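Local atomic coordinates of periplasmic oligopeptide-binding protein (Burkholderia pseudomallei, PDB entry 3ZS6), a protein that probably binds oligopeptides in the periplasm and hands them to an ABC transport system for uptake into the cell. Residues A[290-293]-A[294-298]; A[319-322]-A[323-327]; A[408-412]-A[413-417]. One frame throughout, in Å; residues are numbered along the deposited sequence.

Interaction 1 (A[290-293]-A[294-298]); sequences ILTS and KITQA
The C-terminal end of helix 288-296 widens into pi-type turns, and Leu291 meets Ile295 and Thr296 there. Leu291 O is shared by two amides. Thr296 N lies 3.0 Å from Leu291 O, and this i+5 bond is the straighter of the two. Ile295 N reaches Leu291 O at 3.1 Å with an N-H...O angle of 138°. Thr292 O continues the wide spacing and takes Gln297 N at 2.8 Å. Gln297 has positive phi and ends the helix. With CG anti to the carbonyl carbon (chi1 -58°) and the chain extended beyond it, NE2 of Gln297 comes to Ser293 O and donates to it at 3.0 Å. That oxygen lies almost in the amide plane. Ile290 CG2 touches Lys294 CD at 3.7 Å. Leu291 CD1 packs on Ile295 CB at 4.0 Å, and the two side chains cross at about a right angle. Phe473 of strand 470-480 and Phe367 of helix 359-376 also touch Leu291. The hydroxyl of Thr296 is hydrogen-bonded to Glu300. The carbonyls of Leu291 and Thr292 take i+5 amides and that of Ser293 takes the Gln297 side-chain amide, so three oxygens near the helix end have partners.

Interaction 2 (A[319-322]-A[323-327]); sequences TPDW and ASWPM
Trp325 folds back over the short 3-10 turn that starts at Asp321 and Trp322. Its CB lies 3.4 Å from Trp322 O, the oxygen that also accepts the Trp325 backbone amide. CG is anti to the Trp325 carbonyl carbon (chi1 -65°), and this lays the indole across the turn. CD1 comes to Asp321 O at 3.4 Å. Trp322 CA sits over the centre of the five-membered ring of Trp325, 3.4 Å from its centroid, in a CH-pi contact. Further along, CE3 of Trp325 presses on Trp322 CB at 3.3 Å, with CZ3 beside the same carbon. CZ2 faces the carboxylate carbon CG of Asp321 at 3.6 Å. At the polar corner, Trp325 NE1 donates to Asp321 OD1 at 2.9 Å. The bond is bent, with an N-H...O angle of 131°. It meets the oxygen from above the carboxylate plane, and the oxygen is itself tilted out of the ring plane. The Trp322 ring turns its edge toward the Trp325 face in a T-shaped pair, planes at 69°. Within the turn, Ala323 N donates to Pro320 O at 3.0 Å. Arg329 makes a cation-pi contact with Trp325, and Tyr467 takes Trp322 NE1. The indole is therefore held through both its pi face and its N-H, and it ties the turn to the start of helix 327-340.

Interaction 3 (A[408-412]-A[413-417]); sequences ADYND and AMTFF
The Tyr410 ring has Thr415 CB over one face, 3.9 Å from its centroid and offset toward the rim. Met414 CB lies at the ring edge, 4.0 Å from Tyr410 CE1, and Asp412 CB also lies at the edge, in the ring plane. The Tyr144 ring also meets the Tyr410 ring. Residues 408-417 form a loop and N-terminal cap leading from strand 401-407 into a short, weakly bonded helix at about 414-417, beside the bound peptide.

Asp412 supplies the helix cap. Its CG is anti to the backbone N (chi1 -179°), which brings the carboxylate alongside Met414. OD2 of Asp412 accepts Met414 N at 3.1 Å, met from above the carboxylate plane. The same oxygen forms a salt bridge with Arg452 of helix 449-464, which with the helix start would probably stabilise the buried carboxylate as an anion. Asp412 O takes Thr415 N at 3.1 Å and closes the turn that leads into the helix.

Thr415 points back at the loop. Its OG1, also bonded to Trp406 NE1, is anti to its own N (chi1 -178°), and its methyl CG2 rests on Ala408 CB at 3.7 Å. The Phe416 ring approaches the same Ala408 CB obliquely. Asp409 OD1 is hydrogen-bonded to the bound peptide's backbone and OD2 to Tyr101; Thr415 probably helps to position it. A water links the two side chains: it donates to Asp409 OD2 and accepts from Thr415 OG1. The backbone is tied directly as well, as Asp409 N donates to Thr415 OG1 at 3.1 Å in a nearly straight bond of 170°.

In the fold
The three contacts come in series along the chain, each closing before the next opens. Interaction 1 ends helix 288-296, interaction 2 lies in the loop between strand 301-302 and helix 327-340, and interaction 3 joins strand 401-407 to helix 414-417. The centres of interactions 1 and 2 are about 19 Å apart. The centre of interaction 3 is about 26 Å from both other centres, and none touch. Interaction 3 is buried, its centre about 10 Å from the chain centre. Strand 401-407 and strand 470-480, which touches interaction 1, belong to one mixed sheet. Of the three, interaction 3 alone reaches the bound peptide, through Asp409; the other two centres lie farther out, about 23 and 29 Å from the chain centre.

Interaction 1 (A[290-293]-A[294-298])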
ATOM      1  N   ILE A 290     -18.147   3.323 -17.684  1.00 22.87           N
ATOM      2  CA  ILE A 290     -19.320   2.665 -17.121  1.00 20.61           C
ATOM      3  C   ILE A 290     -19.022   2.095 -15.736  1.00 21.24           C
ATOM      4  O   ILE A 290     -19.836   2.209 -14.816  1.00 25.90           O
ATOM      5  CB  ILE A 290     -19.823   1.541 -18.052  1.00 23.10           C
ATOM      6  CG1 ILE A 290     -20.359   2.132 -19.362  1.00 28.41           C
ATOM      7  CG2 ILE A 290     -20.903   0.727 -17.372  1.00 23.56           C
ATOM      8  CD1 ILE A 290     -20.693   1.086 -20.403  1.00 31.70           C
ATOM      9  N   LEU A 291     -17.849   1.486 -15.595  1.00 19.19           N
ATOM     10  CA  LEU A 291     -17.418   0.926 -14.323  1.00 17.18           C
ATOM     11  C   LEU A 291     -17.515   1.967 -13.215  1.00 16.08           C
ATOM     12  O   LEU A 291     -18.110   1.720 -12.170  1.00 19.98           O
ATOM     13  CB  LEU A 291     -15.983   0.385 -14.430  1.00 14.53           C
ATOM     14  CG  LEU A 291     -15.361  -0.164 -13.137  1.00 18.67           C
ATOM     15  CD1 LEU A 291     -16.286  -1.175 -12.459  1.00 24.53           C
ATOM     16  CD2 LEU A 291     -13.989  -0.785 -13.408  1.00 11.29           C
ATOM     17  N   THR A 292     -16.944   3.143 -13.456  1.00 21.18           N
ATOM     18  CA  THR A 292     -16.883   4.175 -12.428  1.00 15.03           C
ATOM     19  C   THR A 292     -18.196   4.947 -12.241  1.00 20.11           C
ATOM     20  O   THR A 292     -18.607   5.222 -11.108  1.00 18.13           O
ATOM     21  CB  THR A 292     -15.727   5.163 -12.672  1.00 16.76           C
ATOM     22  OG1 THR A 292     -15.818   5.684 -14.003  1.00 22.01           O
ATOM     23  CG2 THR A 292     -14.380   4.461 -12.495  1.00 14.03           C
ATOM     24  N   SER A 293     -18.867   5.278 -13.336  1.00 16.97           N
ATOM     25  CA  SER A 293     -20.073   6.091 -13.256  0.63 19.08           C
ATOM     26  C   SER A 293     -21.285   5.294 -12.785  1.00 25.00           C
ATOM     27  O   SER A 293     -22.173   5.837 -12.128  1.00 31.96           O
ATOM     28  CB  SER A 293     -20.374   6.757 -14.600  0.63 21.48           C
ATOM     29  OG  SER A 293     -20.752   5.802 -15.579  0.63 19.65           O
ATOM     30  N   LYS A 294     -21.319   4.006 -13.115  1.00 23.94           N
ATOM     31  CA  LYS A 294     -22.499   3.187 -12.841  1.00 24.42           C
ATOM     32  C   LYS A 294     -22.335   2.126 -11.756  1.00 28.32           C
ATOM     33  O   LYS A 294     -23.319   1.705 -11.143  1.00 24.58           O
ATOM     34  CB  LYS A 294     -22.977   2.508 -14.126  1.00 27.59           C
ATOM     35  CG  LYS A 294     -23.363   3.473 -15.242  1.00 38.85           C
ATOM     36  CD  LYS A 294     -23.927   2.719 -16.434  1.00 50.43           C
ATOM     37  CE  LYS A 294     -24.211   3.641 -17.616  1.00 56.33           C
ATOM     38  NZ  LYS A 294     -24.608   2.871 -18.836  1.00 55.53           N
ATOM     39  N   ILE A 295     -21.109   1.667 -11.532  1.00 23.58           N
ATOM     40  CA  ILE A 295     -20.893   0.607 -10.551  1.00 27.35           C
ATOM     41  C   ILE A 295     -20.283   1.115  -9.239  1.00 24.31           C
ATOM     42  O   ILE A 295     -20.864   0.933  -8.169  1.00 30.71           O
ATOM     43  CB  ILE A 295     -20.022  -0.530 -11.118  1.00 29.89           C
ATOM     44  CG1 ILE A 295     -20.563  -0.989 -12.474  1.00 39.11           C
ATOM     45  CG2 ILE A 295     -19.980  -1.691 -10.148  1.00 26.29           C
ATOM     46  CD1 ILE A 295     -21.980  -1.488 -12.425  1.00 42.03           C
ATOM     47  N   THR A 296     -19.113   1.742  -9.322  1.00 16.39           N
ATOM     48  CA  THR A 296     -18.434   2.229  -8.118  1.00 17.75           C
ATOM     49  C   THR A 296     -19.100   3.502  -7.579  1.00 22.44           C
ATOM     50  O   THR A 296     -19.480   3.564  -6.404  1.00 22.72           O
ATOM     51  CB  THR A 296     -16.925   2.450  -8.360  1.00 13.71           C
ATOM     52  OG1 THR A 296     -16.728   3.531  -9.279  1.00 17.54           O
ATOM     53  CG2 THR A 296     -16.288   1.172  -8.941  1.00 16.73           C
ATOM     54  N   GLN A 297     -19.234   4.507  -8.441  1.00 19.88           N
ATOM     55  CA  GLN A 297     -20.035   5.707  -8.156  1.00 23.66           C
ATOM     56  C   GLN A 297     -19.551   6.555  -6.983  1.00 27.38           C
ATOM     57  O   GLN A 297     -20.313   7.355  -6.423  1.00 23.20           O
ATOM     58  CB  GLN A 297     -21.506   5.335  -7.943  1.00 23.56           C
ATOM     59  CG  GLN A 297     -22.123   4.608  -9.124  1.00 32.44           C
ATOM     60  CD  GLN A 297     -23.638   4.578  -9.057  1.00 34.72           C
ATOM     61  OE1 GLN A 297     -24.222   4.107  -8.086  1.00 32.40           O
ATOM     62  NE2 GLN A 297     -24.280   5.100 -10.088  1.00 32.78           N
ATOM     63  N   ALA A 298     -18.291   6.399  -6.608  1.00 21.55           N
ATOM     64  CA  ALA A 298     -17.772   7.166  -5.489  1.00 26.41           C
ATOM     65  C   ALA A 298     -16.711   8.169  -5.941  1.00 30.42           C
ATOM     66  O   ALA A 298     -15.852   8.571  -5.159  1.00 34.01           O
ATOM     67  CB  ALA A 298     -17.234   6.233  -4.405  1.00 26.09           C
TER

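Interaction 2 (A[319-322]-A[323-327])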
ATOM      1  N   THR A 319      -2.002   7.482 -20.846  1.00 21.97           N
ATOM      2  CA  THR A 319      -3.290   7.388 -21.518  1.00 27.28           C
ATOM      3  C   THR A 319      -3.089   6.827 -22.916  1.00 29.43           C
ATOM      4  O   THR A 319      -2.598   7.521 -23.803  1.00 31.37           O
ATOM      5  CB  THR A 319      -3.995   8.753 -21.621  1.00 30.25           C
ATOM      6  OG1 THR A 319      -4.217   9.284 -20.309  1.00 31.61           O
ATOM      7  CG2 THR A 319      -5.335   8.604 -22.319  1.00 32.08           C
ATOM      8  N   PRO A 320      -3.470   5.561 -23.112  1.00 29.29           N
ATOM      9  CA  PRO A 320      -3.300   4.889 -24.402  1.00 28.36           C
ATOM     10  C   PRO A 320      -4.199   5.451 -25.488  1.00 32.77           C
ATOM     11  O   PRO A 320      -5.293   5.978 -25.237  1.00 25.79           O
ATOM     12  CB  PRO A 320      -3.719   3.453 -24.098  1.00 24.69           C
ATOM     13  CG  PRO A 320      -4.726   3.607 -23.005  1.00 20.37           C
ATOM     14  CD  PRO A 320      -4.174   4.705 -22.142  1.00 23.99           C
ATOM     15  N   ASP A 321      -3.700   5.312 -26.708  1.00 36.34           N
ATOM     16  CA  ASP A 321      -4.396   5.666 -27.931  1.00 39.14           C
ATOM     17  C   ASP A 321      -5.874   5.285 -27.902  1.00 33.25           C
ATOM     18  O   ASP A 321      -6.744   6.105 -28.187  1.00 33.24           O
ATOM     19  CB  ASP A 321      -3.711   4.935 -29.089  1.00 37.98           C
ATOM     20  CG  ASP A 321      -4.093   5.486 -30.427  1.00 50.47           C
ATOM     21  OD1 ASP A 321      -5.103   6.214 -30.502  1.00 60.89           O
ATOM     22  OD2 ASP A 321      -3.384   5.186 -31.408  1.00 56.16           O
ATOM     23  N   TRP A 322      -6.145   4.030 -27.560  1.00 31.73           N
ATOM     24  CA  TRP A 322      -7.486   3.467 -27.672  1.00 28.78           C
ATOM     25  C   TRP A 322      -8.483   3.983 -26.628  1.00 30.29           C
ATOM     26  O   TRP A 322      -9.682   3.716 -26.725  1.00 27.88           O
ATOM     27  CB  TRP A 322      -7.416   1.934 -27.643  1.00 29.63           C
ATOM     28  CG  TRP A 322      -6.608   1.374 -26.500  1.00 27.23           C
ATOM     29  CD1 TRP A 322      -5.303   0.977 -26.536  1.00 26.81           C
ATOM     30  CD2 TRP A 322      -7.057   1.149 -25.156  1.00 22.23           C
ATOM     31  NE1 TRP A 322      -4.908   0.523 -25.299  1.00 28.31           N
ATOM     32  CE2 TRP A 322      -5.967   0.615 -24.436  1.00 27.35           C
ATOM     33  CE3 TRP A 322      -8.271   1.354 -24.492  1.00 20.25           C
ATOM     34  CZ2 TRP A 322      -6.058   0.277 -23.088  1.00 23.80           C
ATOM     35  CZ3 TRP A 322      -8.361   1.016 -23.154  1.00 23.34           C
ATOM     36  CH2 TRP A 322      -7.260   0.484 -22.465  1.00 25.40           C
ATOM     37  N   ALA A 323      -7.997   4.727 -25.639  1.00 28.67           N
ATOM     38  CA  ALA A 323      -8.882   5.284 -24.620  1.00 31.86           C
ATOM     39  C   ALA A 323      -9.949   6.186 -25.245  1.00 37.23           C
ATOM     40  O   ALA A 323     -11.018   6.395 -24.670  1.00 28.65           O
ATOM     41  CB  ALA A 323      -8.084   6.053 -23.580  1.00 30.52           C
ATOM     42  N   SER A 324      -9.660   6.715 -26.430  1.00 37.04           N
ATOM     43  CA  SER A 324     -10.589   7.627 -27.086  1.00 39.01           C
ATOM     44  C   SER A 324     -11.239   7.007 -28.321  1.00 42.87           C
ATOM     45  O   SER A 324     -11.839   7.708 -29.134  1.00 47.33           O
ATOM     46  CB  SER A 324      -9.883   8.935 -27.452  1.00 40.15           C
ATOM     47  OG  SER A 324      -8.746   8.682 -28.258  1.00 43.57           O
ATOM     48  N   TRP A 325     -11.123   5.689 -28.454  1.00 37.49           N
ATOM     49  CA  TRP A 325     -11.738   4.978 -29.568  1.00 36.96           C
ATOM     50  C   TRP A 325     -13.186   4.586 -29.279  1.00 39.94           C
ATOM     51  O   TRP A 325     -13.537   4.280 -28.144  1.00 36.64           O
ATOM     52  CB  TRP A 325     -10.951   3.712 -29.903  1.00 34.62           C
ATOM     53  CG  TRP A 325      -9.555   3.944 -30.414  1.00 31.30           C
ATOM     54  CD1 TRP A 325      -8.951   5.145 -30.656  1.00 30.07           C
ATOM     55  CD2 TRP A 325      -8.592   2.937 -30.738  1.00 25.53           C
ATOM     56  NE1 TRP A 325      -7.669   4.945 -31.115  1.00 27.82           N
ATOM     57  CE2 TRP A 325      -7.424   3.598 -31.173  1.00 30.46           C
ATOM     58  CE3 TRP A 325      -8.605   1.539 -30.705  1.00 25.84           C
ATOM     59  CZ2 TRP A 325      -6.279   2.907 -31.575  1.00 36.17           C
ATOM     60  CZ3 TRP A 325      -7.463   0.852 -31.102  1.00 25.36           C
ATOM     61  CH2 TRP A 325      -6.318   1.539 -31.529  1.00 31.65           C
ATOM     62  N   PRO A 326     -14.034   4.599 -30.317  1.00 37.31           N
ATOM     63  CA  PRO A 326     -15.356   3.983 -30.195  1.00 35.52           C
ATOM     64  C   PRO A 326     -15.192   2.561 -29.680  1.00 34.74           C
ATOM     65  O   PRO A 326     -14.236   1.879 -30.059  1.00 36.11           O
ATOM     66  CB  PRO A 326     -15.853   3.951 -31.641  1.00 34.20           C
ATOM     67  CG  PRO A 326     -15.172   5.112 -32.291  1.00 35.16           C
ATOM     68  CD  PRO A 326     -13.829   5.240 -31.627  1.00 33.60           C
ATOM     69  N   MET A 327     -16.106   2.109 -28.835  1.00 28.66           N
ATOM     70  CA  MET A 327     -15.971   0.780 -28.255  1.00 33.46           C
ATOM     71  C   MET A 327     -15.910  -0.299 -29.339  1.00 31.08           C
ATOM     72  O   MET A 327     -15.100  -1.222 -29.256  1.00 30.39           O
ATOM     73  CB  MET A 327     -17.090   0.495 -27.242  1.00 32.41           C
ATOM     74  CG  MET A 327     -16.873  -0.775 -26.427  1.00 31.53           C
ATOM     75  SD  MET A 327     -15.289  -0.797 -25.545  1.00 31.61           S
ATOM     76  CE  MET A 327     -15.456   0.637 -24.474  1.00 17.52           C
TER

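Interaction 3 (A[408-412]-A[413-417])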
ATOM      1  N   ALA A 408       0.248   4.421  -2.563  1.00 11.80           N
ATOM      2  CA  ALA A 408       1.591   4.991  -2.521  1.00 11.32           C
ATOM      3  C   ALA A 408       2.151   4.923  -1.097  1.00 15.80           C
ATOM      4  O   ALA A 408       1.427   5.201  -0.138  1.00  8.85           O
ATOM      5  CB  ALA A 408       1.553   6.434  -2.999  1.00 10.52           C
ATOM      6  N   ASP A 409       3.429   4.569  -0.960  1.00 11.83           N
ATOM      7  CA  ASP A 409       4.096   4.548   0.349  1.00 13.70           C
ATOM      8  C   ASP A 409       4.694   5.919   0.658  1.00 20.02           C
ATOM      9  O   ASP A 409       5.087   6.202   1.794  1.00 13.29           O
ATOM     10  CB  ASP A 409       5.216   3.496   0.388  1.00 10.64           C
ATOM     11  CG  ASP A 409       4.687   2.064   0.421  1.00 11.96           C
ATOM     12  OD1 ASP A 409       3.552   1.849   0.893  1.00 11.51           O
ATOM     13  OD2 ASP A 409       5.411   1.153  -0.030  1.00 12.44           O
ATOM     14  N   TYR A 410       4.773   6.749  -0.378  1.00 15.96           N
ATOM     15  CA  TYR A 410       5.330   8.092  -0.294  1.00 18.05           C
ATOM     16  C   TYR A 410       4.974   8.786  -1.592  1.00 20.39           C
ATOM     17  O   TYR A 410       4.624   8.125  -2.571  1.00 18.59           O
ATOM     18  CB  TYR A 410       6.851   8.052  -0.110  1.00 14.11           C
ATOM     19  CG  TYR A 410       7.573   7.131  -1.069  1.00 13.64           C
ATOM     20  CD1 TYR A 410       8.000   7.583  -2.317  1.00 17.06           C
ATOM     21  CD2 TYR A 410       7.826   5.805  -0.730  1.00 21.06           C
ATOM     22  CE1 TYR A 410       8.669   6.735  -3.201  1.00 17.31           C
ATOM     23  CE2 TYR A 410       8.487   4.948  -1.606  1.00 20.89           C
ATOM     24  CZ  TYR A 410       8.905   5.418  -2.839  1.00 20.11           C
ATOM     25  OH  TYR A 410       9.564   4.570  -3.703  1.00 21.45           O
ATOM     26  N   ASN A 411       5.049  10.111  -1.610  1.00 17.13           N
ATOM     27  CA  ASN A 411       4.544  10.855  -2.756  1.00 18.33           C
ATOM     28  C   ASN A 411       5.606  11.046  -3.820  1.00 17.41           C
ATOM     29  O   ASN A 411       6.116  12.146  -4.014  1.00 19.00           O
ATOM     30  CB  ASN A 411       3.954  12.205  -2.333  1.00 19.27           C
ATOM     31  CG  ASN A 411       3.242  12.915  -3.478  1.00 21.15           C
ATOM     32  OD1 ASN A 411       3.323  12.498  -4.638  1.00 18.33           O
ATOM     33  ND2 ASN A 411       2.543  13.997  -3.157  1.00 22.00           N
ATOM     34  N   ASP A 412       5.948   9.953  -4.491  1.00 18.53           N
ATOM     35  CA  ASP A 412       6.828  10.003  -5.642  1.00 16.60           C
ATOM     36  C   ASP A 412       6.569   8.797  -6.530  1.00 22.13           C
ATOM     37  O   ASP A 412       6.216   7.718  -6.043  1.00 17.25           O
ATOM     38  CB  ASP A 412       8.297  10.046  -5.228  1.00 19.45           C
ATOM     39  CG  ASP A 412       9.225  10.119  -6.426  1.00 27.25           C
ATOM     40  OD1 ASP A 412       9.304  11.203  -7.042  1.00 26.61           O
ATOM     41  OD2 ASP A 412       9.860   9.091  -6.766  1.00 26.26           O
ATOM     42  N   ALA A 413       6.748   8.982  -7.832  1.00 16.92           N
ATOM     43  CA  ALA A 413       6.430   7.932  -8.798  1.00 22.16           C
ATOM     44  C   ALA A 413       7.148   6.614  -8.508  1.00 19.89           C
ATOM     45  O   ALA A 413       6.682   5.551  -8.918  1.00 19.75           O
ATOM     46  CB  ALA A 413       6.733   8.408 -10.224  1.00 21.76           C
ATOM     47  N   MET A 414       8.280   6.683  -7.810  1.00 16.38           N
ATOM     48  CA  MET A 414       9.071   5.485  -7.531  1.00 14.97           C
ATOM     49  C   MET A 414       8.274   4.399  -6.793  1.00 14.18           C
ATOM     50  O   MET A 414       8.538   3.215  -6.963  1.00 13.69           O
ATOM     51  CB  MET A 414      10.345   5.827  -6.741  1.00 16.82           C
ATOM     52  CG  MET A 414      11.497   6.379  -7.598  1.00 25.32           C
ATOM     53  SD  MET A 414      11.958   5.344  -9.017  1.00 22.90           S
ATOM     54  CE  MET A 414      12.729   3.948  -8.219  1.00 13.36           C
ATOM     55  N   THR A 415       7.314   4.795  -5.963  1.00 11.90           N
ATOM     56  CA  THR A 415       6.555   3.800  -5.206  1.00 14.96           C
ATOM     57  C   THR A 415       5.768   2.871  -6.138  1.00 17.32           C
ATOM     58  O   THR A 415       5.575   1.690  -5.835  1.00 18.41           O
ATOM     59  CB  THR A 415       5.619   4.436  -4.158  1.00 13.13           C
ATOM     60  OG1 THR A 415       4.953   3.403  -3.420  1.00 12.45           O
ATOM     61  CG2 THR A 415       4.579   5.342  -4.814  1.00 10.61           C
ATOM     62  N   PHE A 416       5.334   3.394  -7.278  1.00 15.95           N
ATOM     63  CA  PHE A 416       4.564   2.586  -8.221  1.00 14.01           C
ATOM     64  C   PHE A 416       5.486   1.713  -9.078  1.00 14.85           C
ATOM     65  O   PHE A 416       5.109   0.611  -9.505  1.00 12.59           O
ATOM     66  CB  PHE A 416       3.642   3.471  -9.065  1.00 12.09           C
ATOM     67  CG  PHE A 416       2.494   4.055  -8.286  1.00 12.81           C
ATOM     68  CD1 PHE A 416       1.385   3.277  -7.971  1.00 11.44           C
ATOM     69  CD2 PHE A 416       2.538   5.363  -7.829  1.00 16.82           C
ATOM     70  CE1 PHE A 416       0.326   3.801  -7.243  1.00 13.35           C
ATOM     71  CE2 PHE A 416       1.486   5.893  -7.090  1.00 12.07           C
ATOM     72  CZ  PHE A 416       0.383   5.112  -6.794  1.00 14.75           C
ATOM     73  N   PHE A 417       6.706   2.190  -9.312  1.00 13.30           N
ATOM     74  CA  PHE A 417       7.697   1.368  -9.997  1.00 17.50           C
ATOM     75  C   PHE A 417       8.045   0.088  -9.216  1.00 13.20           C
ATOM     76  O   PHE A 417       8.525  -0.878  -9.801  1.00 19.29           O
ATOM     77  CB  PHE A 417       8.961   2.174 -10.351  1.00 18.09           C
ATOM     78  CG  PHE A 417       8.825   3.006 -11.619  1.00 19.58           C
ATOM     79  CD1 PHE A 417       8.779   2.397 -12.867  1.00 16.54           C
ATOM     80  CD2 PHE A 417       8.772   4.399 -11.558  1.00 16.73           C
ATOM     81  CE1 PHE A 417       8.658   3.160 -14.037  1.00 14.20           C
ATOM     82  CE2 PHE A 417       8.657   5.169 -12.713  1.00 19.93           C
ATOM     83  CZ  PHE A 417       8.592   4.547 -13.960  1.00 14.89           C
TER
HETATM   84  O   HOH W   1       6.837   1.881  -2.255  1.00 16.40           O